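Fatty-acid-binding protein 1 (Arabidopsis thaliana, PDB 4DOO) binds fatty acids, with a preference for saturated ones, in plastids and may take part in alpha-linolenic acid metabolism. Local coordinates at residues S21-S33 and F187-A199. Numbering follows the deposited sequence.
Sequences SRRLLGVGLRKKS and FDKNAREDFLDNA. With K (potassium ion), chain E; DAO (lauric acid), chain C.
Phe187 lays one face of its ring under Arg30, whose CG makes a CH-pi contact 3.6 Å from the ring centroid while the guanidinium stacks flat against the ring, planes 27° apart. The Arg30 chain bends at chi2 (-81°), which brings its guanidinium over the ring's CE2 side. Two nearly straight bonds then grip the laurate carboxylate side-on: Arg30 NE to laurate O2 at 2.7 Å and Arg30 NH2 to O1 at 2.8 Å. Arg30 NH1 turns back to the Lys31 carbonyl, and this bond, from above the carbonyl plane, helps hold the guanidinium's rotation. A leucine in its place would probably leave the carboxylate without its charged mate and Phe187 without its stacked partner. Tyr43 OH and Ser110 OG are also hydrogen-bonded to the laurate.

Aspartate suits the N-cap, where helix N-H groups lack a preceding turn: Asp188 OD2 caps Ala191 N, and OD1 takes Leu29 N at 2.9 Å, tying helix to strand. Gly26 and Gly28 let the helix come close, for a side chain at either would collide with it; Ala191 CB packs 3.7 Å from Gly28 CA. Farther along, Asn198 ND2 reaches Leu25 O at 2.8 Å, in its own amide plane, while Leu25 CD1 meets Phe195 CE2 and Ala199 CB, and CD2 meets Asn198 CB. Helix 189-202 lies nearly antiparallel on strand 22-33 of the chalcone-isomerase-like fold's large antiparallel sheet, and at one end Arg30 and Phe187 line the fatty-acid pocket.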
ATOM      1  N   SER A  21     -17.242  -1.824   0.618  1.00 32.67           N
ATOM      2  CA  SER A  21     -16.892  -0.486   1.082  1.00 31.29           C
ATOM      3  C   SER A  21     -15.479  -0.032   0.713  1.00 28.98           C
ATOM      4  O   SER A  21     -15.189   1.165   0.688  1.00 28.74           O
ATOM      5  CB  SER A  21     -17.076  -0.413   2.601  1.00 31.34           C
ATOM      6  OG  SER A  21     -16.421  -1.497   3.243  1.00 31.86           O
ATOM      7  N   ARG A  22     -14.606  -0.988   0.425  1.00 24.93           N
ATOM      8  CA  ARG A  22     -13.221  -0.677   0.078  1.00 24.12           C
ATOM      9  C   ARG A  22     -13.007  -0.781  -1.425  1.00 20.96           C
ATOM     10  O   ARG A  22     -12.991  -1.880  -1.978  1.00 21.53           O
ATOM     11  CB  ARG A  22     -12.293  -1.639   0.812  1.00 25.89           C
ATOM     12  CG  ARG A  22     -10.893  -1.117   0.961  1.00 32.80           C
ATOM     13  CD  ARG A  22     -10.217  -1.760   2.135  1.00 33.69           C
ATOM     14  NE  ARG A  22     -11.032  -1.629   3.338  1.00 30.62           N
ATOM     15  CZ  ARG A  22     -10.557  -1.749   4.572  1.00 30.99           C
ATOM     16  NH1 ARG A  22      -9.267  -2.001   4.761  1.00 28.06           N
ATOM     17  NH2 ARG A  22     -11.371  -1.621   5.613  1.00 25.40           N
ATOM     18  N   ARG A  23     -12.826   0.359  -2.085  1.00 17.83           N
ATOM     19  CA  ARG A  23     -12.662   0.359  -3.537  1.00 18.75           C
ATOM     20  C   ARG A  23     -11.229   0.356  -4.047  1.00 17.94           C
ATOM     21  O   ARG A  23     -10.372   1.080  -3.544  1.00 15.78           O
ATOM     22  CB  ARG A  23     -13.377   1.564  -4.149  1.00 22.84           C
ATOM     23  CG  ARG A  23     -14.826   1.711  -3.727  1.00 31.45           C
ATOM     24  CD  ARG A  23     -15.677   0.493  -4.068  1.00 40.31           C
ATOM     25  NE  ARG A  23     -17.022   0.615  -3.508  1.00 48.03           N
ATOM     26  CZ  ARG A  23     -17.887   1.572  -3.838  1.00 52.50           C
ATOM     27  NH1 ARG A  23     -17.557   2.495  -4.736  1.00 53.82           N
ATOM     28  NH2 ARG A  23     -19.073   1.629  -3.244  1.00 53.81           N
ATOM     29  N   LEU A  24     -10.984  -0.453  -5.072  1.00 16.24           N
ATOM     30  CA  LEU A  24      -9.664  -0.522  -5.694  1.00 13.89           C
ATOM     31  C   LEU A  24      -9.485   0.776  -6.475  1.00 13.93           C
ATOM     32  O   LEU A  24     -10.290   1.093  -7.363  1.00 13.24           O
ATOM     33  CB  LEU A  24      -9.587  -1.708  -6.657  1.00 13.43           C
ATOM     34  CG  LEU A  24      -8.278  -1.869  -7.431  1.00 15.97           C
ATOM     35  CD1 LEU A  24      -7.127  -2.108  -6.450  1.00 14.08           C
ATOM     36  CD2 LEU A  24      -8.409  -3.041  -8.412  1.00 14.05           C
ATOM     37  N   LEU A  25      -8.432   1.522  -6.153  1.00 10.19           N
ATOM     38  CA  LEU A  25      -8.174   2.793  -6.823  1.00 11.53           C
ATOM     39  C   LEU A  25      -6.935   2.789  -7.716  1.00  9.85           C
ATOM     40  O   LEU A  25      -6.790   3.631  -8.605  1.00 12.75           O
ATOM     41  CB  LEU A  25      -8.049   3.908  -5.784  1.00 11.40           C
ATOM     42  CG  LEU A  25      -9.236   4.082  -4.831  1.00 15.07           C
ATOM     43  CD1 LEU A  25      -8.927   5.203  -3.855  1.00 15.02           C
ATOM     44  CD2 LEU A  25     -10.507   4.396  -5.618  1.00 15.59           C
ATOM     45  N   GLY A  26      -6.034   1.847  -7.483  1.00 13.18           N
ATOM     46  CA  GLY A  26      -4.834   1.789  -8.297  1.00 13.68           C
ATOM     47  C   GLY A  26      -4.176   0.426  -8.259  1.00 14.11           C
ATOM     48  O   GLY A  26      -4.219  -0.260  -7.240  1.00 12.99           O
ATOM     49  N   VAL A  27      -3.573   0.036  -9.376  1.00 14.43           N
ATOM     50  CA  VAL A  27      -2.889  -1.248  -9.475  1.00 12.93           C
ATOM     51  C   VAL A  27      -1.509  -1.021 -10.070  1.00 14.69           C
ATOM     52  O   VAL A  27      -1.368  -0.318 -11.069  1.00 12.30           O
ATOM     53  CB  VAL A  27      -3.683  -2.222 -10.371  1.00 15.03           C
ATOM     54  CG1 VAL A  27      -2.873  -3.497 -10.614  1.00 18.07           C
ATOM     55  CG2 VAL A  27      -5.004  -2.559  -9.704  1.00 14.12           C
ATOM     56  N   GLY A  28      -0.491  -1.618  -9.457  1.00 15.12           N
ATOM     57  CA  GLY A  28       0.861  -1.446  -9.953  1.00 15.32           C
ATOM     58  C   GLY A  28       1.765  -2.648  -9.750  1.00 16.19           C
ATOM     59  O   GLY A  28       1.323  -3.712  -9.304  1.00 14.40           O
ATOM     60  N   LEU A  29       3.041  -2.470 -10.084  1.00 13.97           N
ATOM     61  CA  LEU A  29       4.040  -3.522  -9.947  1.00 16.50           C
ATOM     62  C   LEU A  29       5.229  -3.018  -9.142  1.00 16.55           C
ATOM     63  O   LEU A  29       5.677  -1.882  -9.322  1.00 14.73           O
ATOM     64  CB  LEU A  29       4.538  -3.976 -11.325  1.00 16.11           C
ATOM     65  CG  LEU A  29       3.563  -4.629 -12.304  1.00 21.42           C
ATOM     66  CD1 LEU A  29       4.320  -5.016 -13.572  1.00 22.51           C
ATOM     67  CD2 LEU A  29       2.928  -5.862 -11.669  1.00 24.91           C
ATOM     68  N   ARG A  30       5.724  -3.866  -8.247  1.00 13.79           N
ATOM     69  CA  ARG A  30       6.885  -3.549  -7.428  1.00 12.89           C
ATOM     70  C   ARG A  30       8.002  -4.328  -8.096  1.00 17.18           C
ATOM     71  O   ARG A  30       7.974  -5.562  -8.131  1.00 15.54           O
ATOM     72  CB  ARG A  30       6.675  -4.039  -5.991  1.00 11.67           C
ATOM     73  CG  ARG A  30       7.681  -3.537  -4.953  1.00 17.12           C
ATOM     74  CD  ARG A  30       8.992  -4.316  -4.935  1.00 17.46           C
ATOM     75  NE  ARG A  30       9.716  -4.070  -3.687  1.00 17.49           N
ATOM     76  CZ  ARG A  30      11.016  -3.811  -3.606  1.00 18.32           C
ATOM     77  NH1 ARG A  30      11.756  -3.764  -4.706  1.00 21.09           N
ATOM     78  NH2 ARG A  30      11.576  -3.594  -2.422  1.00 21.41           N
ATOM     79  N   LYS A  31       8.969  -3.607  -8.647  1.00 17.92           N
ATOM     80  CA  LYS A  31      10.085  -4.240  -9.336  1.00 19.65           C
ATOM     81  C   LYS A  31      11.383  -4.153  -8.553  1.00 20.12           C
ATOM     82  O   LYS A  31      11.485  -3.437  -7.558  1.00 16.27           O
ATOM     83  CB  LYS A  31      10.291  -3.583 -10.704  1.00 24.96           C
ATOM     84  CG  LYS A  31       9.089  -3.668 -11.626  1.00 26.60           C
ATOM     85  CD  LYS A  31       9.273  -2.796 -12.858  1.00 32.07           C
ATOM     86  CE  LYS A  31       8.024  -2.817 -13.730  1.00 29.75           C
ATOM     87  NZ  LYS A  31       8.173  -1.964 -14.942  1.00 37.59           N
ATOM     88  N   LYS A  32      12.372  -4.905  -9.021  1.00 18.44           N
ATOM     89  CA  LYS A  32      13.700  -4.917  -8.438  1.00 20.84           C
ATOM     90  C   LYS A  32      14.650  -4.654  -9.600  1.00 24.45           C
ATOM     91  O   LYS A  32      14.701  -5.430 -10.559  1.00 24.29           O
ATOM     92  CB  LYS A  32      14.006  -6.278  -7.812  1.00 24.81           C
ATOM     93  CG  LYS A  32      15.462  -6.469  -7.406  1.00 28.32           C
ATOM     94  CD  LYS A  32      15.908  -5.457  -6.366  1.00 33.19           C
ATOM     95  CE  LYS A  32      17.343  -5.729  -5.930  1.00 36.67           C
ATOM     96  NZ  LYS A  32      17.820  -4.750  -4.913  1.00 38.97           N
ATOM     97  N   SER A  33      15.383  -3.549  -9.530  1.00 24.10           N
ATOM     98  CA  SER A  33      16.318  -3.213 -10.592  1.00 25.69           C
ATOM     99  C   SER A  33      17.618  -3.973 -10.393  1.00 26.93           C
ATOM    100  O   SER A  33      18.266  -3.856  -9.351  1.00 23.29           O
ATOM    101  CB  SER A  33      16.603  -1.708 -10.607  1.00 29.02           C
ATOM    102  OG  SER A  33      17.416  -1.357 -11.716  1.00 30.18           O
ATOM    103  N   PHE A 187       6.729   2.881  -5.649  1.00 19.59           N
ATOM    104  CA  PHE A 187       7.250   1.752  -6.406  1.00 20.51           C
ATOM    105  C   PHE A 187       6.784   1.844  -7.854  1.00 20.54           C
ATOM    106  O   PHE A 187       7.490   1.439  -8.776  1.00 18.77           O
ATOM    107  CB  PHE A 187       6.733   0.437  -5.818  1.00 20.67           C
ATOM    108  CG  PHE A 187       7.388   0.042  -4.530  1.00 19.56           C
ATOM    109  CD1 PHE A 187       6.625  -0.446  -3.474  1.00 26.01           C
ATOM    110  CD2 PHE A 187       8.766   0.127  -4.380  1.00 22.43           C
ATOM    111  CE1 PHE A 187       7.225  -0.847  -2.282  1.00 23.54           C
ATOM    112  CE2 PHE A 187       9.377  -0.272  -3.193  1.00 25.04           C
ATOM    113  CZ  PHE A 187       8.603  -0.760  -2.142  1.00 23.16           C
ATOM    114  N   ASP A 188       5.586   2.390  -8.044  1.00 16.18           N
ATOM    115  CA  ASP A 188       4.994   2.495  -9.368  1.00 17.85           C
ATOM    116  C   ASP A 188       4.264   3.832  -9.499  1.00 19.18           C
ATOM    117  O   ASP A 188       3.157   4.004  -8.987  1.00 15.31           O
ATOM    118  CB  ASP A 188       4.028   1.317  -9.555  1.00 19.03           C
ATOM    119  CG  ASP A 188       3.499   1.196 -10.966  1.00 22.58           C
ATOM    120  OD1 ASP A 188       3.348   0.046 -11.432  1.00 19.48           O
ATOM    121  OD2 ASP A 188       3.222   2.234 -11.605  1.00 25.73           O
ATOM    122  N   LYS A 189       4.886   4.778 -10.193  1.00 19.00           N
ATOM    123  CA  LYS A 189       4.279   6.092 -10.356  1.00 21.94           C
ATOM    124  C   LYS A 189       2.921   6.050 -11.043  1.00 20.56           C
ATOM    125  O   LYS A 189       2.004   6.769 -10.647  1.00 20.06           O
ATOM    126  CB  LYS A 189       5.232   7.025 -11.106  1.00 23.70           C
ATOM    127  CG  LYS A 189       6.527   7.264 -10.352  1.00 29.14           C
ATOM    128  CD  LYS A 189       6.973   8.717 -10.435  1.00 35.80           C
ATOM    129  CE  LYS A 189       8.213   8.949  -9.588  1.00 39.96           C
ATOM    130  NZ  LYS A 189       8.599  10.385  -9.527  1.00 43.41           N
ATOM    131  N   ASN A 190       2.779   5.205 -12.060  1.00 20.24           N
ATOM    132  CA  ASN A 190       1.508   5.101 -12.765  1.00 22.34           C
ATOM    133  C   ASN A 190       0.396   4.694 -11.796  1.00 20.41           C
ATOM    134  O   ASN A 190      -0.721   5.211 -11.864  1.00 18.28           O
ATOM    135  CB  ASN A 190       1.610   4.080 -13.906  1.00 26.91           C
ATOM    136  CG  ASN A 190       0.308   3.932 -14.678  1.00 30.22           C
ATOM    137  OD1 ASN A 190      -0.163   4.876 -15.316  1.00 33.43           O
ATOM    138  ND2 ASN A 190      -0.282   2.744 -14.622  1.00 32.08           N
ATOM    139  N   ALA A 191       0.710   3.772 -10.888  1.00 17.94           N
ATOM    140  CA  ALA A 191      -0.265   3.307  -9.913  1.00 17.88           C
ATOM    141  C   ALA A 191      -0.649   4.432  -8.961  1.00 15.60           C
ATOM    142  O   ALA A 191      -1.805   4.542  -8.562  1.00 14.82           O
ATOM    143  CB  ALA A 191       0.292   2.121  -9.121  1.00 17.70           C
ATOM    144  N   ARG A 192       0.320   5.260  -8.591  1.00 16.71           N
ATOM    145  CA  ARG A 192       0.043   6.365  -7.681  1.00 16.10           C
ATOM    146  C   ARG A 192      -0.858   7.395  -8.348  1.00 15.79           C
ATOM    147  O   ARG A 192      -1.786   7.912  -7.727  1.00 14.66           O
ATOM    148  CB  ARG A 192       1.335   7.053  -7.236  1.00 13.64           C
ATOM    149  CG  ARG A 192       1.079   8.209  -6.273  1.00 15.09           C
ATOM    150  CD  ARG A 192       2.308   9.072  -6.089  1.00 16.94           C
ATOM    151  NE  ARG A 192       2.672   9.779  -7.314  1.00 20.01           N
ATOM    152  CZ  ARG A 192       3.804  10.455  -7.464  1.00 22.75           C
ATOM    153  NH1 ARG A 192       4.676  10.508  -6.464  1.00 16.00           N
ATOM    154  NH2 ARG A 192       4.064  11.080  -8.607  1.00 22.62           N
ATOM    155  N   GLU A 193      -0.578   7.696  -9.613  1.00 15.21           N
ATOM    156  CA  GLU A 193      -1.373   8.674 -10.340  1.00 16.13           C
ATOM    157  C   GLU A 193      -2.820   8.210 -10.471  1.00 17.44           C
ATOM    158  O   GLU A 193      -3.749   9.001 -10.298  1.00 15.50           O
ATOM    159  CB  GLU A 193      -0.756   8.937 -11.715  1.00 17.79           C
ATOM    160  CG  GLU A 193       0.635   9.562 -11.623  1.00 22.04           C
ATOM    161  CD  GLU A 193       0.631  10.883 -10.863  1.00 26.67           C
ATOM    162  OE1 GLU A 193       0.071  11.872 -11.389  1.00 23.85           O
ATOM    163  OE2 GLU A 193       1.175  10.933  -9.738  1.00 22.80           O
ATOM    164  N   ASP A 194      -3.008   6.928 -10.771  1.00 14.62           N
ATOM    165  CA  ASP A 194      -4.350   6.376 -10.891  1.00 14.98           C
ATOM    166  C   ASP A 194      -5.040   6.440  -9.536  1.00 13.68           C
ATOM    167  O   ASP A 194      -6.222   6.749  -9.453  1.00 13.62           O
ATOM    168  CB  ASP A 194      -4.303   4.919 -11.369  1.00 18.02           C
ATOM    169  CG  ASP A 194      -3.940   4.797 -12.837  1.00 25.29           C
ATOM    170  OD1 ASP A 194      -3.709   3.659 -13.307  1.00 24.08           O
ATOM    171  OD2 ASP A 194      -3.895   5.844 -13.523  1.00 27.15           O
ATOM    172  N   PHE A 195      -4.297   6.146  -8.473  1.00 12.01           N
ATOM    173  CA  PHE A 195      -4.874   6.172  -7.137  1.00 12.96           C
ATOM    174  C   PHE A 195      -5.387   7.562  -6.783  1.00 12.29           C
ATOM    175  O   PHE A 195      -6.510   7.708  -6.303  1.00 12.84           O
ATOM    176  CB  PHE A 195      -3.842   5.710  -6.094  1.00 12.94           C
ATOM    177  CG  PHE A 195      -4.273   5.939  -4.667  1.00 16.23           C
ATOM    178  CD1 PHE A 195      -4.031   7.157  -4.039  1.00 21.11           C
ATOM    179  CD2 PHE A 195      -4.940   4.945  -3.960  1.00 16.99           C
ATOM    180  CE1 PHE A 195      -4.449   7.383  -2.724  1.00 19.94           C
ATOM    181  CE2 PHE A 195      -5.360   5.163  -2.645  1.00 18.29           C
ATOM    182  CZ  PHE A 195      -5.112   6.382  -2.030  1.00 21.83           C
ATOM    183  N   LEU A 196      -4.561   8.576  -7.023  1.00 11.68           N
ATOM    184  CA  LEU A 196      -4.927   9.952  -6.715  1.00 13.92           C
ATOM    185  C   LEU A 196      -6.068  10.440  -7.608  1.00 13.03           C
ATOM    186  O   LEU A 196      -6.965  11.151  -7.146  1.00 11.00           O
ATOM    187  CB  LEU A 196      -3.703  10.858  -6.860  1.00 13.24           C
ATOM    188  CG  LEU A 196      -2.572  10.561  -5.868  1.00 12.76           C
ATOM    189  CD1 LEU A 196      -1.351  11.439  -6.182  1.00 12.66           C
ATOM    190  CD2 LEU A 196      -3.067  10.818  -4.450  1.00 13.85           C
ATOM    191  N   ASP A 197      -6.035  10.054  -8.880  1.00 13.55           N
ATOM    192  CA  ASP A 197      -7.091  10.441  -9.810  1.00 15.85           C
ATOM    193  C   ASP A 197      -8.418   9.848  -9.351  1.00 14.66           C
ATOM    194  O   ASP A 197      -9.427  10.546  -9.290  1.00 14.85           O
ATOM    195  CB  ASP A 197      -6.810   9.940 -11.236  1.00 17.38           C
ATOM    196  CG  ASP A 197      -5.731  10.743 -11.957  1.00 23.14           C
ATOM    197  OD1 ASP A 197      -5.426  11.877 -11.535  1.00 20.46           O
ATOM    198  OD2 ASP A 197      -5.199  10.237 -12.972  1.00 23.33           O
ATOM    199  N   ASN A 198      -8.416   8.558  -9.019  1.00 13.88           N
ATOM    200  CA  ASN A 198      -9.644   7.896  -8.599  1.00 14.63           C
ATOM    201  C   ASN A 198     -10.092   8.265  -7.191  1.00 14.41           C
ATOM    202  O   ASN A 198     -11.289   8.256  -6.897  1.00 12.79           O
ATOM    203  CB  ASN A 198      -9.512   6.370  -8.752  1.00 14.46           C
ATOM    204  CG  ASN A 198      -9.334   5.949 -10.205  1.00 20.78           C
ATOM    205  OD1 ASN A 198      -9.987   6.494 -11.101  1.00 18.70           O
ATOM    206  ND2 ASN A 198      -8.453   4.978 -10.448  1.00 15.10           N
ATOM    207  N   ALA A 199      -9.141   8.594  -6.319  1.00 12.06           N
ATOM    208  CA  ALA A 199      -9.492   8.995  -4.959  1.00 12.79           C
ATOM    209  C   ALA A 199     -10.202  10.344  -5.044  1.00 13.20           C
ATOM    210  O   ALA A 199     -11.147  10.613  -4.300  1.00 13.73           O
ATOM    211  CB  ALA A 199      -8.230   9.118  -4.083  1.00  9.70           C
TER
HETATM  212  K     K E 303      18.175  -2.462 -14.153  1.00 26.54           K
HETATM  213  O1  DAO C 301       9.969  -3.727  -0.105  1.00 22.31           O
HETATM  214  O2  DAO C 301       8.237  -4.150  -1.401  1.00 17.68           O
HETATM  215  C1  DAO C 301       8.733  -3.813  -0.300  1.00 24.46           C
HETATM  216  C2  DAO C 301       7.797  -3.512   0.849  1.00 24.33           C
HETATM  217  C3  DAO C 301       7.113  -4.789   1.306  1.00 25.00           C
HETATM  218  C4  DAO C 301       6.306  -4.555   2.591  1.00 23.86           C
HETATM  219  C5  DAO C 301       5.382  -5.740   2.883  1.00 25.69           C
HETATM  220  C6  DAO C 301       6.135  -6.880   3.565  1.00 26.06           C
HETATM  221  C7  DAO C 301       5.471  -8.220   3.298  1.00 28.69           C
HETATM  222  C8  DAO C 301       6.451  -9.351   3.569  1.00 31.63           C
HETATM  223  C9  DAO C 301       5.872 -10.693   3.159  1.00 34.69           C
HETATM  224  C10 DAO C 301       6.837 -11.819   3.516  1.00 39.34           C
HETATM  225  C11 DAO C 301       6.079 -13.114   3.789  1.00 40.17           C
HETATM  226  C12 DAO C 301       7.038 -14.276   3.928  1.00 40.29           C
HETATM  227  O   HOH W   1      -3.836   1.584 -11.854  1.00 22.46           O
HETATM  228  O   HOH W   2       6.612  -0.446 -11.407  1.00 27.02           O
HETATM  229  O   HOH W   3       9.000  -0.819  -8.348  1.00 19.41           O
HETATM  230  O   HOH W   4      16.808  -1.026 -16.577  1.00 41.38           O